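Local coordinates for protein telomerase reverse transcriptase (Candida tropicalis MYA-3404, PDB 6ZD1) that probably elongates chromosome ends as a ribonucleoprotein reverse transcriptase, adding simple telomeric repeats copied from a template within its RNA component, at residues N310-R315 and M551-L556; P331-I336 and L561-K566; S478-K483 and D502-I507; F600-S605 and E614-I619. All coordinates share one frame; numbering follows the deposited sequence.

Contact 1 of 4, residues N310-R315 and M551-L556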
loop_
_atom_site.group_PDB
_atom_site.type_symbol
_atom_site.label_atom_id
_atom_site.label_comp_id
_atom_site.label_asym_id
_atom_site.label_seq_id
_atom_site.Cartn_x
_atom_site.Cartn_y
_atom_site.Cartn_z
ATOM N N ASN A 310 1.253 16.287 -5.551
ATOM C CA ASN A 310 1.929 17.554 -5.295
ATOM C C ASN A 310 2.463 18.165 -6.582
ATOM O O ASN A 310 2.525 19.394 -6.704
ATOM C CB ASN A 310 3.067 17.367 -4.292
ATOM C CG ASN A 310 2.580 16.902 -2.936
ATOM O OD1 ASN A 310 1.441 16.461 -2.788
ATOM N ND2 ASN A 310 3.448 16.991 -1.935
ATOM N N GLU A 311 2.844 17.332 -7.553
ATOM C CA GLU A 311 3.286 17.879 -8.830
ATOM C C GLU A 311 2.126 18.511 -9.587
ATOM O O GLU A 311 2.319 19.511 -10.290
ATOM C CB GLU A 311 3.960 16.797 -9.678
ATOM C CG GLU A 311 5.142 17.320 -10.491
ATOM C CD GLU A 311 5.549 16.401 -11.629
ATOM O OE1 GLU A 311 5.407 16.813 -12.801
ATOM O OE2 GLU A 311 6.015 15.273 -11.356
ATOM N N VAL A 312 0.918 17.959 -9.441
ATOM C CA VAL A 312 -0.265 18.590 -10.025
ATOM C C VAL A 312 -0.458 19.982 -9.434
ATOM O O VAL A 312 -0.671 20.961 -10.158
ATOM C CB VAL A 312 -1.508 17.706 -9.805
ATOM C CG1 VAL A 312 -2.785 18.489 -10.076
ATOM C CG2 VAL A 312 -1.441 16.464 -10.683
ATOM N N ALA A 313 -0.337 20.092 -8.109
ATOM C CA ALA A 313 -0.515 21.379 -7.449
ATOM C C ALA A 313 0.554 22.375 -7.879
ATOM O O ALA A 313 0.250 23.535 -8.176
ATOM C CB ALA A 313 -0.494 21.190 -5.934
ATOM N N ASP A 314 1.813 21.934 -7.929
ATOM C CA ASP A 314 2.906 22.829 -8.285
ATOM C C ASP A 314 2.804 23.287 -9.733
ATOM O O ASP A 314 3.108 24.445 -10.044
ATOM C CB ASP A 314 4.247 22.145 -8.029
ATOM C CG ASP A 314 4.705 22.290 -6.593
ATOM O OD1 ASP A 314 5.406 23.278 -6.288
ATOM O OD2 ASP A 314 4.344 21.428 -5.764
ATOM N N ARG A 315 2.397 22.394 -10.637
ATOM C CA ARG A 315 2.257 22.803 -12.031
ATOM C C ARG A 315 1.128 23.814 -12.203
ATOM O O ARG A 315 1.206 24.683 -13.079
ATOM C CB ARG A 315 2.035 21.575 -12.918
ATOM C CG ARG A 315 3.226 20.619 -12.969
ATOM C CD ARG A 315 4.224 20.966 -14.069
ATOM N NE ARG A 315 3.903 20.302 -15.331
ATOM C CZ ARG A 315 3.423 20.922 -16.404
ATOM N NH1 ARG A 315 3.215 22.233 -16.376
ATOM N NH2 ARG A 315 3.158 20.236 -17.507
HETATM N N MSE A 551 -13.503 23.426 -7.764
HETATM C CA MSE A 551 -13.489 22.078 -8.318
HETATM C C MSE A 551 -12.551 21.189 -7.508
HETATM O O MSE A 551 -11.485 21.629 -7.081
HETATM C CB MSE A 551 -13.058 22.090 -9.786
HETATM C CG MSE A 551 -12.893 20.699 -10.386
HETATM SE SE MSE A 551 -12.261 20.681 -12.230
HETATM C CE MSE A 551 -13.802 21.516 -13.085
ATOM N N THR A 552 -12.955 19.941 -7.288
ATOM C CA THR A 552 -12.131 18.970 -6.578
ATOM C C THR A 552 -11.438 18.072 -7.596
ATOM O O THR A 552 -12.080 17.241 -8.248
ATOM C CB THR A 552 -12.965 18.146 -5.600
ATOM O OG1 THR A 552 -13.512 19.009 -4.597
ATOM C CG2 THR A 552 -12.098 17.094 -4.925
ATOM N N PHE A 553 -10.134 18.255 -7.740
ATOM C CA PHE A 553 -9.296 17.312 -8.456
ATOM C C PHE A 553 -8.733 16.338 -7.422
ATOM O O PHE A 553 -9.142 16.349 -6.259
ATOM C CB PHE A 553 -8.226 18.053 -9.252
ATOM C CG PHE A 553 -7.606 17.233 -10.342
ATOM C CD1 PHE A 553 -8.392 16.454 -11.170
ATOM C CD2 PHE A 553 -6.238 17.249 -10.543
ATOM C CE1 PHE A 553 -7.824 15.696 -12.176
ATOM C CE2 PHE A 553 -5.664 16.496 -11.548
ATOM C CZ PHE A 553 -6.461 15.719 -12.367
ATOM N N VAL A 554 -7.804 15.470 -7.829
ATOM C CA VAL A 554 -7.333 14.425 -6.926
ATOM C C VAL A 554 -6.737 15.059 -5.675
ATOM O O VAL A 554 -5.678 15.697 -5.725
ATOM C CB VAL A 554 -6.310 13.538 -7.638
ATOM C CG1 VAL A 554 -7.019 12.519 -8.502
ATOM C CG2 VAL A 554 -5.387 14.393 -8.501
ATOM N N GLY A 555 -7.391 14.841 -4.535
ATOM C CA GLY A 555 -6.908 15.341 -3.261
ATOM C C GLY A 555 -6.843 16.852 -3.112
ATOM O O GLY A 555 -6.471 17.352 -2.044
ATOM N N LEU A 556 -7.211 17.594 -4.156
ATOM C CA LEU A 556 -7.022 19.038 -4.194
ATOM C C LEU A 556 -8.347 19.761 -4.375
ATOM O O LEU A 556 -9.207 19.327 -5.148
ATOM C CB LEU A 556 -6.086 19.445 -5.333
ATOM C CG LEU A 556 -4.725 18.763 -5.399
ATOM C CD1 LEU A 556 -3.963 19.242 -6.623
ATOM C CD2 LEU A 556 -3.941 19.033 -4.129
#

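Contact 2 of 4, residues P331-I336 and L561-K566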
loop_
_atom_site.group_PDB
_atom_site.type_symbol
_atom_site.label_atom_id
_atom_site.label_comp_id
_atom_site.label_asym_id
_atom_site.label_seq_id
_atom_site.Cartn_x
_atom_site.Cartn_y
_atom_site.Cartn_z
ATOM N N PRO A 331 -6.537 36.128 -15.887
ATOM C CA PRO A 331 -7.677 36.147 -16.806
ATOM C C PRO A 331 -8.776 35.211 -16.325
ATOM O O PRO A 331 -8.599 34.407 -15.408
ATOM C CB PRO A 331 -7.085 35.650 -18.135
ATOM C CG PRO A 331 -5.596 35.495 -17.899
ATOM C CD PRO A 331 -5.411 35.351 -16.425
ATOM N N VAL A 332 -9.932 35.330 -16.973
ATOM C CA VAL A 332 -10.996 34.356 -16.765
ATOM C C VAL A 332 -10.518 33.020 -17.311
ATOM O O VAL A 332 -10.123 32.915 -18.478
ATOM C CB VAL A 332 -12.300 34.807 -17.437
ATOM C CG1 VAL A 332 -13.386 33.759 -17.242
ATOM C CG2 VAL A 332 -12.740 36.155 -16.881
ATOM N N LEU A 333 -10.520 31.999 -16.460
ATOM C CA LEU A 333 -9.966 30.694 -16.787
ATOM C C LEU A 333 -11.072 29.654 -16.857
ATOM O O LEU A 333 -12.038 29.708 -16.091
ATOM C CB LEU A 333 -8.917 30.267 -15.759
ATOM C CG LEU A 333 -7.677 31.157 -15.717
ATOM C CD1 LEU A 333 -6.768 30.740 -14.584
ATOM C CD2 LEU A 333 -6.942 31.104 -17.048
ATOM N N TYR A 334 -10.926 28.716 -17.783
ATOM C CA TYR A 334 -11.868 27.626 -17.973
ATOM C C TYR A 334 -11.166 26.321 -17.639
ATOM O O TYR A 334 -10.000 26.128 -17.997
ATOM C CB TYR A 334 -12.391 27.595 -19.414
ATOM C CG TYR A 334 -12.861 28.941 -19.912
ATOM C CD1 TYR A 334 -11.953 29.907 -20.331
ATOM C CD2 TYR A 334 -14.211 29.249 -19.965
ATOM C CE1 TYR A 334 -12.374 31.142 -20.774
ATOM C CE2 TYR A 334 -14.644 30.482 -20.410
ATOM C CZ TYR A 334 -13.719 31.425 -20.814
ATOM O OH TYR A 334 -14.136 32.656 -21.261
HETATM N N MSE A 335 -11.855 25.442 -16.924
HETATM C CA MSE A 335 -11.241 24.170 -16.578
HETATM C C MSE A 335 -12.199 22.993 -16.630
HETATM O O MSE A 335 -13.395 23.120 -16.362
HETATM C CB MSE A 335 -10.589 24.249 -15.201
HETATM C CG MSE A 335 -11.509 24.689 -14.091
HETATM SE SE MSE A 335 -10.521 24.801 -12.419
HETATM C CE MSE A 335 -9.210 26.141 -12.942
ATOM N N ILE A 336 -11.635 21.842 -16.984
ATOM C CA ILE A 336 -12.382 20.612 -17.210
ATOM C C ILE A 336 -11.592 19.463 -16.596
ATOM O O ILE A 336 -10.369 19.387 -16.759
ATOM C CB ILE A 336 -12.626 20.385 -18.717
ATOM C CG1 ILE A 336 -13.265 19.022 -18.978
ATOM C CG2 ILE A 336 -11.336 20.564 -19.511
ATOM C CD1 ILE A 336 -14.762 19.047 -18.874
ATOM N N LEU A 561 -11.329 30.718 -9.981
ATOM C CA LEU A 561 -11.221 32.163 -10.120
ATOM C C LEU A 561 -9.838 32.687 -9.758
ATOM O O LEU A 561 -9.335 33.605 -10.412
ATOM C CB LEU A 561 -12.273 32.846 -9.250
ATOM C CG LEU A 561 -12.676 34.247 -9.695
ATOM C CD1 LEU A 561 -13.233 34.202 -11.107
ATOM C CD2 LEU A 561 -13.700 34.814 -8.730
ATOM N N THR A 562 -9.227 32.143 -8.707
ATOM C CA THR A 562 -7.925 32.598 -8.244
ATOM C C THR A 562 -6.829 31.549 -8.372
ATOM O O THR A 562 -5.669 31.854 -8.068
ATOM C CB THR A 562 -8.016 33.052 -6.783
ATOM O OG1 THR A 562 -8.402 31.944 -5.962
ATOM C CG2 THR A 562 -9.046 34.162 -6.636
ATOM N N LEU A 563 -7.157 30.332 -8.812
ATOM C CA LEU A 563 -6.192 29.232 -8.910
ATOM C C LEU A 563 -5.557 28.935 -7.552
ATOM O O LEU A 563 -4.362 28.647 -7.449
ATOM C CB LEU A 563 -5.129 29.498 -9.980
ATOM C CG LEU A 563 -5.575 29.265 -11.430
ATOM C CD1 LEU A 563 -4.383 29.269 -12.376
ATOM C CD2 LEU A 563 -6.359 27.969 -11.566
ATOM N N ASP A 564 -6.362 29.029 -6.498
ATOM C CA ASP A 564 -5.959 28.558 -5.181
ATOM C C ASP A 564 -6.050 27.036 -5.140
ATOM O O ASP A 564 -7.053 26.459 -5.566
ATOM C CB ASP A 564 -6.853 29.175 -4.107
ATOM C CG ASP A 564 -6.431 28.792 -2.705
ATOM O OD1 ASP A 564 -5.535 29.463 -2.146
ATOM O OD2 ASP A 564 -6.993 27.819 -2.159
ATOM N N VAL A 565 -5.002 26.387 -4.639
ATOM C CA VAL A 565 -4.924 24.929 -4.563
ATOM C C VAL A 565 -4.689 24.554 -3.104
ATOM O O VAL A 565 -3.605 24.802 -2.562
ATOM C CB VAL A 565 -3.809 24.369 -5.456
ATOM C CG1 VAL A 565 -3.762 22.851 -5.360
ATOM C CG2 VAL A 565 -3.994 24.813 -6.900
ATOM N N LYS A 566 -5.692 23.947 -2.470
ATOM C CA LYS A 566 -5.614 23.543 -1.071
ATOM C C LYS A 566 -5.883 22.048 -0.951
ATOM O O LYS A 566 -6.791 21.516 -1.596
ATOM C CB LYS A 566 -6.616 24.335 -0.215
ATOM C CG LYS A 566 -6.274 24.402 1.273
ATOM C CD LYS A 566 -7.046 23.370 2.088
ATOM C CE LYS A 566 -6.655 23.407 3.565
ATOM N NZ LYS A 566 -5.215 23.066 3.778
#

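Contact 3 of 4, residues S478-K483 and D502-I507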
loop_
_atom_site.group_PDB
_atom_site.type_symbol
_atom_site.label_atom_id
_atom_site.label_comp_id
_atom_site.label_asym_id
_atom_site.label_seq_id
_atom_site.Cartn_x
_atom_site.Cartn_y
_atom_site.Cartn_z
ATOM N N SER A 478 0.970 8.106 -21.391
ATOM C CA SER A 478 1.917 9.153 -21.769
ATOM C C SER A 478 2.044 9.244 -23.282
ATOM O O SER A 478 2.046 10.343 -23.849
ATOM C CB SER A 478 3.285 8.895 -21.136
ATOM O OG SER A 478 3.212 8.920 -19.720
ATOM N N THR A 479 2.157 8.092 -23.948
ATOM C CA THR A 479 2.180 8.060 -25.405
ATOM C C THR A 479 0.884 8.605 -25.989
ATOM O O THR A 479 0.901 9.353 -26.974
ATOM C CB THR A 479 2.420 6.629 -25.885
ATOM O OG1 THR A 479 3.665 6.151 -25.360
ATOM C CG2 THR A 479 2.459 6.568 -27.405
HETATM N N MSE A 480 -0.249 8.226 -25.406
HETATM C CA MSE A 480 -1.550 8.677 -25.875
HETATM C C MSE A 480 -1.696 10.189 -25.756
HETATM O O MSE A 480 -2.094 10.854 -26.711
HETATM C CB MSE A 480 -2.662 7.986 -25.088
HETATM C CG MSE A 480 -4.061 8.405 -25.502
HETATM SE SE MSE A 480 -5.442 7.722 -24.307
HETATM C CE MSE A 480 -4.911 8.640 -22.667
ATOM N N VAL A 481 -1.358 10.726 -24.580
ATOM C CA VAL A 481 -1.477 12.165 -24.359
ATOM C C VAL A 481 -0.583 12.928 -25.329
ATOM O O VAL A 481 -0.973 13.973 -25.866
ATOM C CB VAL A 481 -1.153 12.510 -22.893
ATOM C CG1 VAL A 481 -0.913 14.001 -22.732
ATOM C CG2 VAL A 481 -2.282 12.055 -21.979
ATOM N N SER A 482 0.606 12.388 -25.611
ATOM C CA SER A 482 1.584 13.113 -26.415
ATOM C C SER A 482 1.200 13.146 -27.889
ATOM O O SER A 482 1.474 14.137 -28.575
ATOM C CB SER A 482 2.965 12.483 -26.243
ATOM O OG SER A 482 3.923 13.093 -27.090
ATOM N N LYS A 483 0.563 12.089 -28.392
ATOM C CA LYS A 483 0.206 12.023 -29.803
ATOM C C LYS A 483 -1.172 12.599 -30.085
ATOM O O LYS A 483 -1.426 13.068 -31.200
ATOM C CB LYS A 483 0.244 10.574 -30.302
ATOM C CG LYS A 483 1.593 9.880 -30.170
ATOM C CD LYS A 483 1.588 8.524 -30.874
ATOM C CE LYS A 483 0.499 7.609 -30.327
ATOM N NZ LYS A 483 0.489 6.276 -30.997
ATOM N N ASP A 502 -5.310 7.988 -13.902
ATOM C CA ASP A 502 -6.485 7.952 -14.764
ATOM C C ASP A 502 -7.290 9.247 -14.737
ATOM O O ASP A 502 -8.270 9.364 -15.482
ATOM C CB ASP A 502 -7.390 6.753 -14.416
ATOM C CG ASP A 502 -7.710 6.639 -12.928
ATOM O OD1 ASP A 502 -7.064 7.313 -12.102
ATOM O OD2 ASP A 502 -8.624 5.852 -12.589
ATOM N N ASP A 503 -6.887 10.233 -13.939
ATOM C CA ASP A 503 -7.603 11.499 -13.821
ATOM C C ASP A 503 -6.907 12.601 -14.616
ATOM O O ASP A 503 -5.678 12.728 -14.591
ATOM C CB ASP A 503 -7.726 11.911 -12.353
ATOM C CG ASP A 503 -8.420 10.861 -11.510
ATOM O OD1 ASP A 503 -9.614 10.585 -11.751
ATOM O OD2 ASP A 503 -7.762 10.297 -10.612
ATOM N N PHE A 504 -7.704 13.419 -15.295
ATOM C CA PHE A 504 -7.201 14.492 -16.136
ATOM C C PHE A 504 -7.782 15.819 -15.674
ATOM O O PHE A 504 -8.916 15.880 -15.188
ATOM C CB PHE A 504 -7.561 14.273 -17.610
ATOM C CG PHE A 504 -6.913 13.069 -18.230
ATOM C CD1 PHE A 504 -5.852 13.216 -19.108
ATOM C CD2 PHE A 504 -7.375 11.791 -17.948
ATOM C CE1 PHE A 504 -5.256 12.109 -19.690
ATOM C CE2 PHE A 504 -6.782 10.682 -18.522
ATOM C CZ PHE A 504 -5.721 10.841 -19.395
ATOM N N ILE A 505 -6.993 16.882 -15.828
ATOM C CA ILE A 505 -7.470 18.243 -15.615
ATOM C C ILE A 505 -6.864 19.121 -16.696
ATOM O O ILE A 505 -5.717 18.918 -17.109
ATOM C CB ILE A 505 -7.132 18.771 -14.204
ATOM C CG1 ILE A 505 -7.876 20.083 -13.941
ATOM C CG2 ILE A 505 -5.631 18.968 -14.038
ATOM C CD1 ILE A 505 -7.823 20.541 -12.511
ATOM N N PHE A 506 -7.648 20.082 -17.177
ATOM C CA PHE A 506 -7.194 20.991 -18.221
ATOM C C PHE A 506 -7.703 22.385 -17.903
ATOM O O PHE A 506 -8.914 22.598 -17.813
ATOM C CB PHE A 506 -7.683 20.539 -19.597
ATOM C CG PHE A 506 -7.413 21.533 -20.682
ATOM C CD1 PHE A 506 -6.122 21.730 -21.147
ATOM C CD2 PHE A 506 -8.443 22.279 -21.232
ATOM C CE1 PHE A 506 -5.864 22.649 -22.146
ATOM C CE2 PHE A 506 -8.191 23.200 -22.233
ATOM C CZ PHE A 506 -6.900 23.387 -22.690
ATOM N N ILE A 507 -6.781 23.329 -17.745
ATOM C CA ILE A 507 -7.097 24.710 -17.410
ATOM C C ILE A 507 -6.636 25.586 -18.564
ATOM O O ILE A 507 -5.528 25.407 -19.081
ATOM C CB ILE A 507 -6.430 25.142 -16.093
ATOM C CG1 ILE A 507 -6.791 24.164 -14.972
ATOM C CG2 ILE A 507 -6.853 26.555 -15.717
ATOM C CD1 ILE A 507 -6.040 24.411 -13.685
#

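Contact 4 of 4, residues F600-S605 and E614-I619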
loop_
_atom_site.group_PDB
_atom_site.type_symbol
_atom_site.label_atom_id
_atom_site.label_comp_id
_atom_site.label_asym_id
_atom_site.label_seq_id
_atom_site.Cartn_x
_atom_site.Cartn_y
_atom_site.Cartn_z
ATOM N N PHE A 600 -1.420 -0.227 -0.159
ATOM C CA PHE A 600 -1.543 0.250 -1.533
ATOM C C PHE A 600 -0.731 1.513 -1.781
ATOM O O PHE A 600 -0.414 1.810 -2.938
ATOM C CB PHE A 600 -3.009 0.504 -1.887
ATOM C CG PHE A 600 -3.731 1.330 -0.877
ATOM C CD1 PHE A 600 -3.440 2.674 -0.726
ATOM C CD2 PHE A 600 -4.696 0.766 -0.070
ATOM C CE1 PHE A 600 -4.085 3.433 0.213
ATOM C CE2 PHE A 600 -5.351 1.527 0.867
ATOM C CZ PHE A 600 -5.027 2.859 1.010
ATOM N N LEU A 601 -0.407 2.272 -0.736
ATOM C CA LEU A 601 0.397 3.472 -0.898
ATOM C C LEU A 601 1.886 3.186 -0.817
ATOM O O LEU A 601 2.691 4.114 -0.941
ATOM C CB LEU A 601 0.001 4.517 0.144
ATOM C CG LEU A 601 -1.271 5.263 -0.269
ATOM C CD1 LEU A 601 -1.508 6.493 0.585
ATOM C CD2 LEU A 601 -1.254 5.616 -1.761
ATOM N N LEU A 602 2.262 1.927 -0.623
ATOM C CA LEU A 602 3.631 1.481 -0.808
ATOM C C LEU A 602 3.760 0.565 -2.012
ATOM O O LEU A 602 4.860 0.078 -2.294
ATOM C CB LEU A 602 4.125 0.770 0.458
ATOM C CG LEU A 602 3.857 1.536 1.755
ATOM C CD1 LEU A 602 4.299 0.725 2.961
ATOM C CD2 LEU A 602 4.555 2.885 1.727
ATOM N N ASP A 603 2.665 0.340 -2.740
ATOM C CA ASP A 603 2.629 -0.579 -3.874
ATOM C C ASP A 603 3.323 0.072 -5.066
ATOM O O ASP A 603 2.838 1.071 -5.611
ATOM C CB ASP A 603 1.180 -0.956 -4.187
ATOM C CG ASP A 603 1.051 -1.971 -5.320
ATOM O OD1 ASP A 603 1.316 -1.615 -6.486
ATOM O OD2 ASP A 603 0.669 -3.127 -5.045
ATOM N N PHE A 604 4.466 -0.491 -5.464
ATOM C CA PHE A 604 5.225 -0.020 -6.615
ATOM C C PHE A 604 4.698 -0.577 -7.931
ATOM O O PHE A 604 5.130 -0.126 -8.996
ATOM C CB PHE A 604 6.703 -0.389 -6.443
ATOM C CG PHE A 604 7.654 0.535 -7.151
ATOM C CD1 PHE A 604 9.008 0.239 -7.208
ATOM C CD2 PHE A 604 7.202 1.702 -7.747
ATOM C CE1 PHE A 604 9.890 1.083 -7.859
ATOM C CE2 PHE A 604 8.080 2.551 -8.398
ATOM C CZ PHE A 604 9.426 2.240 -8.454
ATOM N N SER A 605 3.800 -1.561 -7.886
ATOM C CA SER A 605 3.157 -2.055 -9.095
ATOM C C SER A 605 2.055 -1.132 -9.592
ATOM O O SER A 605 1.622 -1.274 -10.739
ATOM C CB SER A 605 2.579 -3.451 -8.859
ATOM O OG SER A 605 3.608 -4.387 -8.599
ATOM N N GLU A 614 5.585 10.803 -1.471
ATOM C CA GLU A 614 4.702 11.863 -0.990
ATOM C C GLU A 614 3.631 11.326 -0.046
ATOM O O GLU A 614 3.210 12.033 0.878
ATOM C CB GLU A 614 4.069 12.598 -2.174
ATOM C CG GLU A 614 5.058 13.481 -2.933
ATOM C CD GLU A 614 4.470 14.078 -4.196
ATOM O OE1 GLU A 614 3.227 14.049 -4.352
ATOM O OE2 GLU A 614 5.251 14.573 -5.037
ATOM N N ASN A 615 3.194 10.082 -0.242
ATOM C CA ASN A 615 2.232 9.491 0.685
ATOM C C ASN A 615 2.866 9.265 2.048
ATOM O O ASN A 615 2.265 9.571 3.085
ATOM C CB ASN A 615 1.693 8.182 0.119
ATOM C CG ASN A 615 0.852 8.396 -1.112
ATOM O OD1 ASN A 615 -0.022 9.265 -1.140
ATOM N ND2 ASN A 615 1.122 7.618 -2.152
ATOM N N VAL A 616 4.075 8.705 2.064
ATOM C CA VAL A 616 4.823 8.601 3.309
ATOM C C VAL A 616 5.030 9.984 3.914
ATOM O O VAL A 616 4.840 10.185 5.120
ATOM C CB VAL A 616 6.154 7.872 3.055
ATOM C CG1 VAL A 616 7.040 7.925 4.285
ATOM C CG2 VAL A 616 5.880 6.430 2.639
ATOM N N ASP A 617 5.364 10.973 3.077
ATOM C CA ASP A 617 5.537 12.334 3.575
ATOM C C ASP A 617 4.235 12.883 4.145
ATOM O O ASP A 617 4.242 13.587 5.162
ATOM C CB ASP A 617 6.059 13.242 2.458
ATOM C CG ASP A 617 7.469 12.885 2.021
ATOM O OD1 ASP A 617 8.081 11.985 2.642
ATOM O OD2 ASP A 617 7.967 13.508 1.056
ATOM N N ALA A 618 3.105 12.556 3.515
ATOM C CA ALA A 618 1.823 13.055 4.003
ATOM C C ALA A 618 1.487 12.474 5.372
ATOM O O ALA A 618 1.030 13.201 6.262
ATOM C CB ALA A 618 0.717 12.736 2.998
ATOM N N ILE A 619 1.711 11.169 5.565
ATOM C CA ILE A 619 1.485 10.583 6.885
ATOM C C ILE A 619 2.461 11.167 7.895
ATOM O O ILE A 619 2.089 11.466 9.036
ATOM C CB ILE A 619 1.592 9.048 6.843
ATOM C CG1 ILE A 619 0.745 8.477 5.712
ATOM C CG2 ILE A 619 1.120 8.465 8.161
ATOM C CD1 ILE A 619 -0.723 8.723 5.891
#

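Contact 1 of 4, residues N310-R315 and M551-L556
The Phe553 ring receives Val312 at its edge: CG1 of Val312 lies in the ring plane, 3.7 Å from Phe553 CD2 and 3.8 Å from Phe553 CE2. Over one ring face sits a methyl of the next residue, Val554 CG2, 3.6 Å above the plane and displaced toward the rim. Phe553 opens a type II beta turn that closes at Leu556, with Gly555 at the third position, where phi is positive. The turn joins strands 550-553 and 556-559 into a tight hairpin, whose place in the chain and Phe-Val-Gly-Leu sequence are consistent with the primer grip (motif E) of telomerase. Helix 309-326 lays Val312 and Ala313 against it. CG1 of Val312 stands anti to the backbone N (chi1 165°), and this turns the methyl between Phe553 and Leu556, where it also meets Leu556 CD1 at 3.7 Å. The side chains of Val312 and Phe553 cross at about a right angle. Leu500 and Val306 add to the packing around Val312, and Ile505 of the palm sheet touches the Phe553 ring. The CD1 methyl of Leu556 reaches farther along the helix, lying 4.0 Å from both Ala313 N and Ala313 CB.

Contact 2 of 4, residues P331-I336 and L561-K566
Leu563 is the residue most deeply engaged here: its CD1 meets Leu333, while CD2 lies chiefly on Met335. The CD1 methyl of Leu563 meets CD1 of Leu333 at 3.6 Å; CG of Leu563 is almost as near to that same Leu333 methyl, at 3.7 Å, so a single methyl of Leu333 rests against the branch point of its partner. The two leucines cross at about a right angle. The other methyl of Leu563, CD2, lies 3.7 Å from CE of Met335, a selenomethionine here. Met335 carries CG in the crowded position between backbone N and carbonyl carbon (chi1 55°), and the chain then bends at its end so that CE is brought to the leucine; the two side chains run past each other in opposite directions. Leu563 itself has a left-handed backbone (phi 58°) in the turn leading into strand 565-567. All three side chains are buried, and the interaction is wholly apolar. Residues 331-336 lead into strand 334-339, whose sequence and place are consistent with motif A of the reverse transcriptase palm. Alternation along that strand sorts its side chains: Tyr334 and Ile336 pack on Leu514 of helix 511-520, whereas Met335 touches Ile507 of the adjacent strand 503-508. Leu563 also packs on Phe319 and on the side chain of Arg320, both of helix 309-326.

Contact 3 of 4, residues S478-K483 and D502-I507
Phe504 reaches from the palm sheet to the helix to touch Met480 and Val481, and its side chain can be traced outward atom by atom. CB leaves strand 503-508 in the direction of the helix, and CG sits anti to the carbonyl carbon (chi1 -65°); together these bring the CE1-CZ rim to Val481 and Met480. CB and the near half of the ring stay beyond contact distance of residues 478-483. At CE1 the ring meets Val481 CG2, 3.8 Å away and in the ring plane, so the valine methyl abuts an edge. One atom farther on, CZ lies 4.0 Å from Met480 CE, which arrives obliquely. Met480, a selenomethionine, is extended through its first two torsions and bent at the third (chi3 63°), so the terminal methyl, not the selenium, turns to the ring. Within the sheet, the Phe504 ring meets Phe338 of the neighbouring strand 334-339 with planes about 5° apart, and Arg499 touches both Phe504 and Val481. The Val-Asp-Asp sequence of motif C, the signature of the reverse transcriptase palm, runs through the turn between strands 495-500 and 503-508 into the start of the second strand. Helix 469-484 backs the sheet on the face opposite Phe553, which packs on Ile505. With CA atoms of Val481 and Phe504 10.3 Å apart, helix and strand meet through side-chain ends alone. Dispersion between two methyls and an aromatic rim is the entire chemistry, which implies a contact governed by shape rather than by bond direction.

Contact 4 of 4, residues F600-S605 and E614-I619
The loop linking helix 582-596 to helix 609-637, in the C-terminal region that forms the thumb of telomerase reverse transcriptases, folds back here on the second of those helices. Its principal pair is Leu601 with Asn615. Both leucine methyls lie over the same face of the asparagine amide. CD1 of Leu601 stands nearly straight above Asn615 CG, at 3.5 Å. CD2 is almost directly above Asn615 ND2; their 3.1 Å is tighter than ordinary packing and may reflect coordinate error. In Asn615, chi1 (-67°) carries the amide toward the loop and chi2 (-47°) turns its face to the leucine. The leucine's CD2 also meets the edge of the preceding Phe600 ring, whose own further partner is Arg190 in a cation-pi contact. Next along the loop, Leu602 CD2 rests on Val616 CG2 at 3.9 Å, the side chains crossing at about a right angle. Asn664, the last residue of helix 642-664, bonds through ND2 to Leu602 O and through OD1 to Phe604 N, fixing the loop backbone. The N-H bonds of Asn615 lie in the amide plane and run across, not at, the methyls, which here leaves the in-plane directions of the amide unobstructed by the leucine.

How the contacts relate
Contacts 1, 2 and 3 belong to one continuous palm core, their touching residues all buried, whereas contact 4 is only partly buried and lies in the C-terminal region. Contact 1 uses helix 309-326 directly, and contact 2 packs on it through Leu563 and Val565; both reach the three-stranded sheet, merging where Val565 touches Ala313 and Leu556. Contacts 2 and 3 hold neighbouring strands, 334-339 and 503-508, joined by a backbone bond between Ile336 and Phe506; contact 3 uses the face of that sheet turned away from contact 1. The core contacts are methyl packing, with an aromatic ring in contacts 1 and 3, while contact 4 adds an amide face. A probable hydrogen bond from Asn310 N to Glu614 OE1 ties contact 1 to contact 4.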